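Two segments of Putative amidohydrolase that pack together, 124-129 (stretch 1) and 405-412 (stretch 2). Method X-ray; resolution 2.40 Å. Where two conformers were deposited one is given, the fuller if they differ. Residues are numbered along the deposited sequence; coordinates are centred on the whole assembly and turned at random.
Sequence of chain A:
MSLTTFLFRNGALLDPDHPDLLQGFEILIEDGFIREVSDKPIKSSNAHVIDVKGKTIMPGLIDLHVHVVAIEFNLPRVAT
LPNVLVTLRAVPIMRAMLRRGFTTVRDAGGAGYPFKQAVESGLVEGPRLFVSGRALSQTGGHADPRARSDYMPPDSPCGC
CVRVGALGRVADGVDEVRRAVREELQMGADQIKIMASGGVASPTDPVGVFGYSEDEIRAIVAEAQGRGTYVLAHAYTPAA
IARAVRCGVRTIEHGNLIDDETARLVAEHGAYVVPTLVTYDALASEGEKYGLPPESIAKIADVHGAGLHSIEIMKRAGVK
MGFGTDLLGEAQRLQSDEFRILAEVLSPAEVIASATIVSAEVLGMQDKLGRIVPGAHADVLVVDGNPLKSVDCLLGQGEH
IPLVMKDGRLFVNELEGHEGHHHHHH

Stretch 1, residues 124-129: VEGPRL
Stretch 2, residues 405-412: MKDGRLFV

The two stretches meet through long side chains, not through a shared sheet: their backbones stay apart, with CA–CA distances of 7.9 Å for Pro127–Lys406 and 8.2 Å for Glu125–Phe411, and no backbone-to-backbone hydrogen bond joins them. The two pairs run in opposite order, although stretch 2 folds through a turn between them, and the contact buries 274 Å² summed over both sides. Stretch 1 is extended loop through Pro127 (phi/psi -67/152), with Gly126 almost fully stretched at 178/-174, and becomes strand at Arg128.

Stretch 2 enters as strand at Met405 (-117/125). Lys406 (-126/128) points its CA-to-CB bond toward stretch 1, and an all-t side chain (chi1 160°, chi4 -177°) spans the gap, so that the ammonium NZ donates to the carbonyl Gly126 O at 2.6 Å.

Lys406 also opens a type I' turn ending at Arg409, closed by Lys406 N to Arg409 O (3.0 Å) and Arg409 N to Lys406 O (3.1 Å). Asp407 (56/38) and Gly408 (70/16) hold its corners; the positive phi at 408 suits glycine. Asp407 starts sideways, but with chi1 -76° (m) its carboxylate nears stretch 1 and forms a salt bridge: Arg128 NH2 donates to Asp407 OD2 at 2.7 Å, N-H...O angle 131°, with OD2 at the guanidinium edge, near its plane. Arg128 gets there with chi1–chi3 t, t, m and chi4 91°. Water 2 accepts from Arg128 NE at 2.8 Å and lies 3.1 Å from Asp407 OD2, between the same pair.

Arg409 and Leu410 continue as strand without touching stretch 1. At Phe411 (-94/-28) the chain turns a corner; chi1 158° (t) and chi2 -109° place the ring edge against Glu125 (m, t, chi3 -10°), with Glu125 OE1 3.0 Å from Phe411 CE2, near the ring plane, where the polarised C-H periphery faces a carboxylate oxygen. Water 1 donates to Phe411 O at 2.6 Å and weakly to Glu125 OE2 at 3.5 Å.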

# COMPACT_ATOMS: atom_id res chain seq x y z
N VAL A 124 18.80 30.67 18.38
CA VAL A 124 20.06 30.85 17.66
C VAL A 124 20.15 32.30 17.21
O VAL A 124 19.16 33.03 17.28
CB VAL A 124 20.18 29.94 16.41
CG1 VAL A 124 19.66 28.55 16.69
CG2 VAL A 124 19.46 30.56 15.21
N GLU A 125 21.32 32.72 16.76
CA GLU A 125 21.49 34.06 16.21
C GLU A 125 21.66 33.99 14.70
O GLU A 125 22.39 33.14 14.18
CB GLU A 125 22.70 34.76 16.81
CG GLU A 125 22.54 35.20 18.25
CD GLU A 125 23.85 35.68 18.83
OE1 GLU A 125 24.90 35.50 18.16
OE2 GLU A 125 23.85 36.25 19.94
N GLY A 126 20.98 34.88 13.99
CA GLY A 126 21.13 34.95 12.56
C GLY A 126 20.24 36.01 11.96
O GLY A 126 19.58 36.76 12.67
N PRO A 127 20.22 36.06 10.63
CA PRO A 127 19.37 37.03 9.96
C PRO A 127 17.90 36.68 10.20
O PRO A 127 17.57 35.52 10.41
CB PRO A 127 19.70 36.83 8.48
CG PRO A 127 20.94 36.00 8.44
CD PRO A 127 20.95 35.20 9.69
N ARG A 128 17.03 37.68 10.19
CA ARG A 128 15.61 37.44 10.13
C ARG A 128 15.37 36.63 8.86
O ARG A 128 15.97 36.91 7.82
CB ARG A 128 14.86 38.77 10.07
CG ARG A 128 13.40 38.64 9.73
CD ARG A 128 12.75 40.00 9.63
NE ARG A 128 12.94 40.80 10.83
CZ ARG A 128 13.95 41.64 11.01
NH1 ARG A 128 14.86 41.78 10.06
NH2 ARG A 128 14.04 42.34 12.13
N LEU A 129 14.52 35.61 8.96
CA LEU A 129 14.39 34.63 7.87
C LEU A 129 13.06 34.71 7.16
O LEU A 129 12.01 34.60 7.77
CB LEU A 129 14.60 33.21 8.39
CG LEU A 129 15.99 32.74 8.84
CD1 LEU A 129 15.94 31.25 9.11
CD2 LEU A 129 17.04 33.05 7.79
N MET A 405 23.11 45.72 14.38
CA MET A 405 21.91 45.77 15.21
C MET A 405 20.75 45.13 14.46
O MET A 405 20.43 45.55 13.34
CB MET A 405 21.57 47.23 15.58
CG MET A 405 20.36 47.40 16.49
SD MET A 405 20.08 49.09 17.10
CE MET A 405 18.82 49.70 16.02
N LYS A 406 20.10 44.14 15.06
CA LYS A 406 18.91 43.52 14.50
C LYS A 406 17.80 43.57 15.52
O LYS A 406 18.02 43.14 16.64
CB LYS A 406 19.20 42.08 14.07
CG LYS A 406 17.96 41.19 13.94
CD LYS A 406 18.35 39.72 13.91
CE LYS A 406 17.19 38.81 14.24
NZ LYS A 406 17.60 37.38 14.27
N ASP A 407 16.63 44.06 15.15
CA ASP A 407 15.50 44.16 16.06
C ASP A 407 15.85 44.95 17.32
O ASP A 407 15.41 44.61 18.42
CB ASP A 407 15.00 42.76 16.48
CG ASP A 407 14.19 42.08 15.39
OD1 ASP A 407 14.42 40.86 15.16
OD2 ASP A 407 13.35 42.74 14.75
N GLY A 408 16.64 46.01 17.16
CA GLY A 408 16.99 46.87 18.29
C GLY A 408 17.93 46.26 19.32
O GLY A 408 18.05 46.76 20.44
N ARG A 409 18.59 45.16 18.97
CA ARG A 409 19.59 44.56 19.84
C ARG A 409 20.91 44.52 19.10
O ARG A 409 20.94 44.40 17.88
CB ARG A 409 19.19 43.15 20.28
CG ARG A 409 17.74 43.02 20.74
CD ARG A 409 17.48 41.71 21.48
NE ARG A 409 17.96 41.75 22.86
CZ ARG A 409 17.47 41.01 23.85
NH1 ARG A 409 16.47 40.16 23.62
NH2 ARG A 409 17.96 41.12 25.08
N LEU A 410 22.00 44.64 19.84
CA LEU A 410 23.33 44.59 19.27
C LEU A 410 23.83 43.16 19.27
O LEU A 410 23.89 42.51 20.31
CB LEU A 410 24.30 45.46 20.07
CG LEU A 410 23.99 46.96 20.13
CD1 LEU A 410 24.78 47.65 21.24
CD2 LEU A 410 24.24 47.63 18.77
N PHE A 411 24.18 42.67 18.10
CA PHE A 411 24.78 41.35 17.95
C PHE A 411 26.29 41.50 17.95
O PHE A 411 27.04 40.59 18.31
CB PHE A 411 24.34 40.72 16.62
CG PHE A 411 25.27 39.65 16.12
CD1 PHE A 411 26.06 39.88 15.01
CD2 PHE A 411 25.36 38.42 16.77
CE1 PHE A 411 26.92 38.89 14.55
CE2 PHE A 411 26.22 37.44 16.31
CZ PHE A 411 27.00 37.67 15.21
N VAL A 412 26.74 42.67 17.51
CA VAL A 412 28.15 42.97 17.38
C VAL A 412 28.37 44.46 17.54
O VAL A 412 27.94 45.26 16.72
CB VAL A 412 28.67 42.54 16.01
CG1 VAL A 412 29.88 43.37 15.61
CG2 VAL A 412 28.99 41.07 16.01
O HOH W 1 25.76 39.15 20.08
O HOH W 2 11.72 40.58 13.29